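Local coordinates for acyl-CoA dehydrogenase domain protein Tcur3481 (Thermomonospora curvata, PDB 6WY9) that probably acts as a flavin-dependent acyl-CoA dehydrogenase, binding FAD to oxidise acyl-CoA thioesters, at residues B[243-246]-B[247-250]; B[308-311]-B[312-316]; B[86-89]-B[90-94]; B[104-107]-B[108-111]. One frame throughout, in Å; residues are numbered along the deposited sequence.

Contact 1: B[243-246]-B[247-250]; sequences ASYL and KERE. With FDA (dihydroflavine-adenine dinucleotide), chain C.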
# COMPACT_ATOMS: atom_id res chain seq x y z
N ALA B 243 21.26 2.02 -4.03
CA ALA B 243 21.98 2.30 -2.79
C ALA B 243 23.31 3.00 -3.07
O ALA B 243 23.67 3.99 -2.40
CB ALA B 243 22.21 0.99 -2.02
N SER B 244 24.10 2.45 -4.01
CA SER B 244 25.37 3.09 -4.37
C SER B 244 25.16 4.50 -4.88
O SER B 244 25.94 5.41 -4.57
CB SER B 244 26.12 2.26 -5.44
OG SER B 244 26.43 0.95 -4.98
N TYR B 245 24.19 4.68 -5.78
CA TYR B 245 23.96 6.00 -6.35
C TYR B 245 23.59 7.02 -5.26
O TYR B 245 24.10 8.15 -5.25
CB TYR B 245 22.85 5.93 -7.42
CG TYR B 245 22.56 7.28 -8.05
CD1 TYR B 245 23.43 7.80 -8.98
CD2 TYR B 245 21.43 8.03 -7.70
CE1 TYR B 245 23.22 9.06 -9.57
CE2 TYR B 245 21.20 9.31 -8.30
CZ TYR B 245 22.09 9.81 -9.21
OH TYR B 245 21.90 11.04 -9.81
N LEU B 246 22.72 6.63 -4.32
CA LEU B 246 22.24 7.56 -3.28
C LEU B 246 23.35 7.93 -2.27
O LEU B 246 23.18 8.91 -1.52
CB LEU B 246 21.01 6.95 -2.55
CG LEU B 246 19.78 6.78 -3.47
CD1 LEU B 246 18.61 5.94 -2.84
CD2 LEU B 246 19.27 8.14 -3.89
N LYS B 247 24.43 7.15 -2.20
CA LYS B 247 25.58 7.58 -1.42
C LYS B 247 26.34 8.70 -2.11
O LYS B 247 26.99 9.50 -1.44
CB LYS B 247 26.55 6.42 -1.18
CG LYS B 247 25.94 5.26 -0.41
CD LYS B 247 26.84 4.00 -0.46
CE LYS B 247 26.10 2.87 0.23
NZ LYS B 247 26.72 1.54 0.08
N GLU B 248 26.35 8.70 -3.45
CA GLU B 248 27.13 9.63 -4.26
C GLU B 248 26.41 10.96 -4.42
O GLU B 248 27.01 12.04 -4.29
CB GLU B 248 27.36 9.03 -5.66
CG GLU B 248 28.24 7.77 -5.73
CD GLU B 248 28.18 7.09 -7.11
OE1 GLU B 248 27.46 7.57 -8.02
OE2 GLU B 248 28.85 6.04 -7.27
N ARG B 249 25.13 10.90 -4.75
CA ARG B 249 24.41 12.10 -5.17
C ARG B 249 24.06 12.93 -3.93
O ARG B 249 23.41 12.41 -3.02
CB ARG B 249 23.13 11.69 -5.90
CG ARG B 249 22.58 12.73 -6.89
CD ARG B 249 22.11 14.04 -6.21
NE ARG B 249 21.36 14.75 -7.24
CZ ARG B 249 21.89 15.56 -8.17
NH1 ARG B 249 23.21 15.89 -8.16
NH2 ARG B 249 21.08 16.10 -9.07
N GLU B 250 24.47 14.20 -3.92
CA GLU B 250 24.14 15.13 -2.85
C GLU B 250 23.21 16.23 -3.35
O GLU B 250 23.33 16.72 -4.49
CB GLU B 250 25.40 15.76 -2.23
CG GLU B 250 26.41 14.68 -1.92
CD GLU B 250 27.47 15.10 -0.94
OE1 GLU B 250 27.48 16.29 -0.53
OE2 GLU B 250 28.28 14.23 -0.55
PA FDA C . 17.54 14.46 -7.44
O1A FDA C . 18.86 13.75 -7.49
O2A FDA C . 17.48 15.89 -6.87
O5B FDA C . 16.54 13.60 -6.38
C5B FDA C . 16.46 12.28 -6.85
C4B FDA C . 15.46 11.54 -5.94
O4B FDA C . 15.95 11.79 -4.53
C3B FDA C . 14.08 12.19 -5.91
O3B FDA C . 13.23 11.67 -6.87
C2B FDA C . 13.57 11.75 -4.55
O2B FDA C . 13.24 10.31 -4.47
C1B FDA C . 14.81 11.92 -3.62
N9A FDA C . 14.86 13.19 -2.89
C8A FDA C . 15.38 14.43 -3.31
N7A FDA C . 15.32 15.35 -2.35
C5A FDA C . 14.73 14.71 -1.28
C6A FDA C . 14.38 15.18 -0.01
N6A FDA C . 14.61 16.46 0.36
N1A FDA C . 13.79 14.36 0.89
C2A FDA C . 13.58 13.09 0.44
N3A FDA C . 13.86 12.49 -0.75
C4A FDA C . 14.45 13.35 -1.59
N1 FDA C . 13.93 20.21 -15.75
C2 FDA C . 14.03 21.49 -16.34
O2 FDA C . 14.72 22.38 -15.81
N3 FDA C . 13.31 21.67 -17.52
C4 FDA C . 12.52 20.68 -18.15
O4 FDA C . 11.94 20.94 -19.19
C4X FDA C . 12.48 19.41 -17.47
N5 FDA C . 11.73 18.38 -18.03
C5X FDA C . 12.06 17.09 -17.70
C6 FDA C . 11.68 16.05 -18.48
C7 FDA C . 12.07 14.74 -18.11
C7M FDA C . 11.66 13.68 -18.96
C8 FDA C . 12.79 14.48 -17.00
C8M FDA C . 13.19 13.12 -16.62
C9 FDA C . 13.15 15.54 -16.19
C9A FDA C . 12.80 16.84 -16.55
N10 FDA C . 13.16 17.93 -15.74
C10 FDA C . 13.17 19.19 -16.34
C1' FDA C . 14.05 17.68 -14.57
C2' FDA C . 13.24 17.51 -13.25
O2' FDA C . 12.73 18.68 -12.84
C3' FDA C . 14.31 16.90 -12.23
O3' FDA C . 14.64 15.57 -12.59
C4' FDA C . 13.80 16.99 -10.80
O4' FDA C . 13.80 18.33 -10.45
C5' FDA C . 14.69 16.08 -9.91
O5' FDA C . 15.99 16.59 -9.95
P FDA C . 17.05 15.35 -10.08
O1P FDA C . 16.65 14.65 -11.28
O2P FDA C . 18.44 15.95 -9.97
O3P FDA C . 16.80 14.29 -8.83
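At the FAD-binding end of helix 215-248, Tyr245 and Arg249 lie side by side one turn apart, and Arg249 runs on to the pyrophosphate of the reduced flavin cofactor. The aliphatic part of the arginine does the touching. Arg249 CB sits over one face of the Tyr245 ring, 4.2 Å from the ring centroid and 26° off the normal, which meets the definition of a CH-pi contact; Arg249 CG comes within 3.4 Å of Tyr245 OH. With CG anti to the backbone N (chi1 -155°) the chain follows the ring; it then bends at chi2, and guanidinium and ring planes stand 47° apart. His319 stacks on the same tyrosine.

The backbone tightens here: Tyr245 O accepts both Arg249 N (3.0 Å), nearly in line with the carbonyl, and Glu248 N (2.9 Å), which stands above the carbonyl plane. Beyond the ring, Arg249 NE donates to FDA O1A at 2.7 Å and Arg249 NH2 to FDA O2P at 2.8 Å, so one guanidinium spans both phosphates. Arg249 NH1 bonds to the backbone of a neighbouring chain, and His317 O of another chain also holds the cofactor. Two bonds to separate phosphates fix the rotation of the guanidinium, and its positive charge probably offsets part of the negative charge of the pyrophosphate at this subunit interface.

Contact 2: B[308-311]-B[312-316]; sequences GLNV and VHRTQ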
# COMPACT_ATOMS: atom_id res chain seq x y z
N GLY B 308 8.47 -7.48 -6.25
CA GLY B 308 9.49 -7.17 -7.26
C GLY B 308 9.14 -5.93 -8.06
O GLY B 308 10.01 -5.08 -8.33
N LEU B 309 7.87 -5.78 -8.41
CA LEU B 309 7.44 -4.59 -9.13
C LEU B 309 7.54 -3.36 -8.25
O LEU B 309 7.94 -2.29 -8.72
CB LEU B 309 6.02 -4.74 -9.65
CG LEU B 309 5.60 -3.64 -10.64
CD1 LEU B 309 6.68 -3.59 -11.80
CD2 LEU B 309 4.23 -3.99 -11.15
N ASN B 310 7.16 -3.48 -6.96
CA ASN B 310 7.36 -2.32 -6.07
C ASN B 310 8.82 -1.90 -6.03
O ASN B 310 9.12 -0.71 -6.09
CB ASN B 310 6.92 -2.61 -4.63
CG ASN B 310 5.44 -2.76 -4.46
OD1 ASN B 310 4.61 -2.35 -5.31
ND2 ASN B 310 5.08 -3.30 -3.31
N VAL B 311 9.74 -2.85 -5.87
CA VAL B 311 11.16 -2.49 -5.77
C VAL B 311 11.57 -1.66 -6.99
O VAL B 311 12.16 -0.58 -6.84
CB VAL B 311 12.06 -3.72 -5.61
CG1 VAL B 311 13.62 -3.28 -5.75
CG2 VAL B 311 11.78 -4.47 -4.25
N VAL B 312 11.31 -2.16 -8.21
CA VAL B 312 11.85 -1.43 -9.38
C VAL B 312 11.12 -0.10 -9.61
O VAL B 312 11.70 0.80 -10.21
CB VAL B 312 11.84 -2.28 -10.68
CG1 VAL B 312 12.80 -3.54 -10.52
CG2 VAL B 312 10.39 -2.70 -11.14
N HIS B 313 9.86 0.07 -9.17
CA HIS B 313 9.28 1.41 -9.16
C HIS B 313 9.99 2.32 -8.15
O HIS B 313 10.21 3.52 -8.42
CB HIS B 313 7.77 1.35 -8.83
CG HIS B 313 6.92 1.15 -10.05
ND1 HIS B 313 6.53 2.20 -10.87
CD2 HIS B 313 6.44 0.02 -10.64
CE1 HIS B 313 5.78 1.73 -11.86
NE2 HIS B 313 5.69 0.41 -11.73
N ARG B 314 10.30 1.80 -6.95
CA ARG B 314 10.98 2.67 -5.99
C ARG B 314 12.37 3.04 -6.50
O ARG B 314 12.80 4.19 -6.35
CB ARG B 314 11.08 2.01 -4.60
CG ARG B 314 9.72 1.79 -3.90
CD ARG B 314 9.87 1.62 -2.36
NE ARG B 314 8.68 0.95 -1.81
CZ ARG B 314 8.53 -0.36 -1.80
NH1 ARG B 314 9.51 -1.10 -2.33
NH2 ARG B 314 7.44 -0.92 -1.28
N THR B 315 13.08 2.10 -7.12
CA THR B 315 14.45 2.43 -7.54
C THR B 315 14.43 3.39 -8.74
O THR B 315 15.36 4.19 -8.90
CB THR B 315 15.28 1.15 -7.83
OG1 THR B 315 14.64 0.34 -8.80
CG2 THR B 315 15.53 0.30 -6.52
N GLN B 316 13.37 3.38 -9.56
CA GLN B 316 13.24 4.46 -10.55
C GLN B 316 13.05 5.80 -9.86
O GLN B 316 13.74 6.78 -10.16
CB GLN B 316 12.05 4.22 -11.48
CG GLN B 316 12.27 3.19 -12.58
CD GLN B 316 13.55 3.42 -13.37
OE1 GLN B 316 14.40 2.54 -13.39
NE2 GLN B 316 13.66 4.59 -14.06
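Gly308 O accepts Val312 N at 3.2 Å, the first of four consecutive i to i+4 bonds in this regular part of helix 295-319, in the C-terminal helical domain of the acyl-CoA dehydrogenase fold. The CG2 methyl of Val312 lies near the carbonyls of Gly308 and Leu309. One residue on, Leu309 lies alongside His313, both side chains pointing the same way. Leu309 CG meets His313 CD2 at 3.8 Å, and the leucine CD1 is also 3.9 Å from Val312 CG2, a chain it crosses at about a right angle. The imidazole is turned so that its CD2 edge faces Leu309 O, 3.4 Å away and in the ring plane, while Phe334 meets the ring edge-to-face.

Asn310 O takes the N-H of Arg314 at 2.9 Å. The Arg314 chain, extended from CG to NE, slants back across Asn310, with NH1 and NH2 each 3.8 Å from Asn310 CB; amide and guanidinium planes stand 70° apart. Asn310 OD1 is bound by a basic side chain of a neighbouring chain.

Val311 closes the series, its O accepting Thr315 N at 2.8 Å. A chi1 of 171° swings Val311 CG1 away from the backbone N and toward Thr315 CG2, 4.1 Å off. Val311 and Thr315 pack against helix 215-248, while Glu272 of helix 260-288 takes the polar ends of Asn310 and Arg314, accepting Asn310 ND2 at OE2 and forming a salt bridge with Arg314 NH1 through OE1, which probably offsets the arginine's charge.

Contact 3: B[86-89]-B[90-94]; sequences PLWP and TLVAA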
# COMPACT_ATOMS: atom_id res chain seq x y z
N PRO B 86 18.19 -16.44 -23.11
CA PRO B 86 16.89 -17.07 -22.75
C PRO B 86 17.07 -18.29 -21.84
O PRO B 86 16.75 -19.43 -22.20
CB PRO B 86 16.33 -17.44 -24.12
CG PRO B 86 17.59 -17.95 -24.84
CD PRO B 86 18.67 -16.90 -24.43
N LEU B 87 17.60 -18.06 -20.64
CA LEU B 87 17.86 -19.20 -19.76
C LEU B 87 16.55 -19.80 -19.24
O LEU B 87 16.38 -21.03 -19.25
CB LEU B 87 18.76 -18.77 -18.59
CG LEU B 87 20.24 -18.52 -18.93
CD1 LEU B 87 20.94 -17.80 -17.72
CD2 LEU B 87 20.98 -19.81 -19.28
N TRP B 88 15.60 -18.97 -18.79
CA TRP B 88 14.46 -19.67 -18.21
C TRP B 88 13.62 -20.36 -19.29
O TRP B 88 13.23 -21.52 -19.09
CB TRP B 88 13.61 -18.77 -17.28
CG TRP B 88 12.65 -17.79 -17.91
CD1 TRP B 88 12.85 -16.44 -18.12
CD2 TRP B 88 11.31 -18.07 -18.39
NE1 TRP B 88 11.74 -15.89 -18.72
CE2 TRP B 88 10.79 -16.87 -18.91
CE3 TRP B 88 10.54 -19.24 -18.47
CZ2 TRP B 88 9.50 -16.79 -19.48
CZ3 TRP B 88 9.27 -19.16 -19.03
CH2 TRP B 88 8.77 -17.95 -19.52
N PRO B 89 13.39 -19.78 -20.48
CA PRO B 89 12.63 -20.56 -21.48
C PRO B 89 13.32 -21.87 -21.86
O PRO B 89 12.67 -22.92 -21.88
CB PRO B 89 12.50 -19.59 -22.67
CG PRO B 89 12.66 -18.21 -22.05
CD PRO B 89 13.73 -18.43 -20.97
N THR B 90 14.62 -21.84 -22.14
CA THR B 90 15.31 -23.06 -22.54
C THR B 90 15.37 -24.07 -21.40
O THR B 90 15.12 -25.27 -21.62
CB THR B 90 16.73 -22.74 -23.04
OG1 THR B 90 16.64 -22.08 -24.30
CG2 THR B 90 17.56 -24.01 -23.22
N LEU B 91 15.74 -23.62 -20.18
CA LEU B 91 16.03 -24.59 -19.11
C LEU B 91 14.76 -25.08 -18.41
O LEU B 91 14.74 -26.23 -17.95
CB LEU B 91 17.01 -23.99 -18.08
CG LEU B 91 18.43 -23.80 -18.68
CD1 LEU B 91 19.48 -23.18 -17.71
CD2 LEU B 91 18.96 -25.14 -19.29
N VAL B 92 13.72 -24.24 -18.28
CA VAL B 92 12.42 -24.76 -17.84
C VAL B 92 11.89 -25.78 -18.85
O VAL B 92 11.38 -26.85 -18.48
CB VAL B 92 11.42 -23.61 -17.59
CG1 VAL B 92 10.00 -24.14 -17.32
CG2 VAL B 92 11.88 -22.69 -16.39
N ALA B 93 11.99 -25.48 -20.15
CA ALA B 93 11.55 -26.49 -21.12
C ALA B 93 12.36 -27.76 -20.97
O ALA B 93 11.81 -28.87 -21.04
CB ALA B 93 11.66 -25.95 -22.55
N ALA B 94 13.68 -27.62 -20.73
CA ALA B 94 14.52 -28.82 -20.65
C ALA B 94 14.20 -29.64 -19.41
O ALA B 94 14.23 -30.88 -19.44
CB ALA B 94 16.01 -28.43 -20.68
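Backbone hydrogen bonds join Pro86-Pro89 to Thr90-Ala93 in an unbroken i to i+4 series. Thr90 N donates to Pro86 O at 3.2 Å, Leu91 N to Leu87 O at 2.8 Å, Val92 N to Trp88 O at 2.9 Å and Ala93 N to Pro89 O at 3.2 Å. Pro86 is the N-cap, and Pro89 falls in the first turn, where a helix needs no N-H from the residue.

This is the start of helix 87-100 in the helical N-terminal domain of the acyl-CoA dehydrogenase fold. It lies between helix 41-49, helix 215-248 and strand 118-122, with Thr90 OG1 bonded to Leu119 O.

Apolar contacts run along two faces. Leu87 and Leu91 lie side by side and point the same way, CD2 of the first 4.0 Å from CD1 of the second, against Trp44 and Leu47 on the Leu87 side. Elsewhere, Val92 CG2 approaches the edge of the Trp88 indole at CE3, 4.2 Å away and near the ring plane; the valine also packs on Val222 and Ala226 of helix 215-248. The indole is carried there by chi1 of 79°, which leaves one face over Pro89, whose CD is 3.3 Å above the plane and offset toward the rim.

Contact 4: B[104-107]-B[108-111]; sequences EQRD and LLPG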
# COMPACT_ATOMS: atom_id res chain seq x y z
N GLU B 104 12.81 -40.48 -26.55
CA GLU B 104 13.12 -39.69 -27.74
C GLU B 104 13.26 -38.20 -27.42
O GLU B 104 14.18 -37.54 -27.93
CB GLU B 104 12.04 -39.91 -28.80
CG GLU B 104 12.37 -39.37 -30.18
CD GLU B 104 11.20 -38.61 -30.79
OE1 GLU B 104 11.15 -37.37 -30.61
OE2 GLU B 104 10.34 -39.26 -31.42
N GLN B 105 12.36 -37.66 -26.60
CA GLN B 105 12.45 -36.24 -26.24
C GLN B 105 13.67 -35.96 -25.37
O GLN B 105 14.37 -34.96 -25.59
CB GLN B 105 11.16 -35.79 -25.57
CG GLN B 105 9.96 -35.92 -26.52
CD GLN B 105 8.60 -35.87 -25.83
OE1 GLN B 105 8.50 -36.06 -24.61
NE2 GLN B 105 7.56 -35.63 -26.61
N ARG B 106 13.97 -36.83 -24.40
CA ARG B 106 15.16 -36.62 -23.57
C ARG B 106 16.45 -36.69 -24.37
O ARG B 106 17.48 -36.16 -23.92
CB ARG B 106 15.20 -37.65 -22.43
CG ARG B 106 14.14 -37.42 -21.35
CD ARG B 106 14.26 -38.41 -20.18
NE ARG B 106 13.53 -39.66 -20.39
CZ ARG B 106 14.08 -40.87 -20.47
NH1 ARG B 106 15.39 -41.03 -20.34
NH2 ARG B 106 13.31 -41.94 -20.66
N ASP B 107 16.44 -37.32 -25.54
CA ASP B 107 17.63 -37.28 -26.38
C ASP B 107 17.95 -35.88 -26.88
O ASP B 107 19.06 -35.66 -27.39
CB ASP B 107 17.48 -38.25 -27.55
CG ASP B 107 17.67 -39.69 -27.12
OD1 ASP B 107 18.38 -39.91 -26.11
OD2 ASP B 107 17.11 -40.60 -27.77
N LEU B 108 17.04 -34.91 -26.73
CA LEU B 108 17.37 -33.53 -27.10
C LEU B 108 18.25 -32.83 -26.06
O LEU B 108 18.79 -31.75 -26.35
CB LEU B 108 16.08 -32.72 -27.33
CG LEU B 108 15.04 -33.22 -28.35
CD1 LEU B 108 13.81 -32.32 -28.31
CD2 LEU B 108 15.62 -33.18 -29.73
N LEU B 109 18.38 -33.40 -24.86
CA LEU B 109 18.95 -32.66 -23.72
C LEU B 109 20.46 -32.49 -23.87
O LEU B 109 21.00 -31.44 -23.50
CB LEU B 109 18.59 -33.38 -22.40
CG LEU B 109 17.07 -33.37 -22.07
CD1 LEU B 109 16.65 -34.18 -20.82
CD2 LEU B 109 16.58 -31.92 -21.96
N PRO B 110 21.18 -33.49 -24.37
CA PRO B 110 22.61 -33.27 -24.60
C PRO B 110 22.88 -32.01 -25.41
O PRO B 110 23.80 -31.26 -25.06
CB PRO B 110 23.03 -34.55 -25.33
CG PRO B 110 22.15 -35.58 -24.67
CD PRO B 110 20.81 -34.90 -24.62
N GLY B 111 22.10 -31.74 -26.46
CA GLY B 111 22.32 -30.52 -27.22
C GLY B 111 22.03 -29.25 -26.43
O GLY B 111 22.60 -28.20 -26.71
O HOH W 1 20.68 -33.35 -28.34
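Arg106 to Leu109 form a type I beta turn, closed by Leu109 N donating to Arg106 O at 3.1 Å. Just before it, Leu108 N donates to Gln105 O at 2.9 Å, so two overlapping i to i+3 bonds carry the chain from helix 103-106 to helix 109-113 in the helical N-terminal domain. In both, the donor stands above the carbonyl plane, by 49° at Gln105 O and 58° at Arg106 O, as expected when a helical path tightens to three-residue steps.

The side chains follow this path. Leu108 folds back over the carbonyl three residues back, with CB and CG both 3.3 Å from Gln105 O. Leu109 does the same over Arg106: its CG, anti to its own carbonyl carbon (chi1 -66°), comes near Arg106 O, and its CD1 reaches Arg106 CB at 4.1 Å, the two chains crossing at a slant. Leu109 also packs on Ala94 and Ala98 of helix 87-100, which places the turn against that helix. Gln105 is held at both ends of its amide, OE1 by Thr102 N and NE2 by Ala210 O.

Pro110, just after the turn, has no N-H with which to continue the series; its CD lies 3.4 Å from Asp107 O. That carbonyl is served by a water, which donates to Asp107 O at 3.0 Å and accepts from Gly111 N at 2.9 Å.

In the fold
Contacts 2 and 3 are buried stretches of regular helix, each with four i to i+4 backbone bonds, whereas contacts 1 and 4 are partly buried and lie at a helix end or between short helices; contact 1 mixes i+3 and i+4 bonds, while contact 4 crosses by i+3 bonds. Contacts 3 and 4 are neighbours in the N-terminal domain, about 14 Å apart between centres, and touch where Ala94 O lies 3.6 Å from Leu109 CD2. Contacts 1 and 2 belong to the C-terminal helical part, about 17 Å between centres, joined through helices 215-248 and 260-288. Contact 1 binds cofactor phosphates, contact 2 pairs its arginine with Glu272, contact 3 is mainly apolar, and contact 4 uses a water bridge.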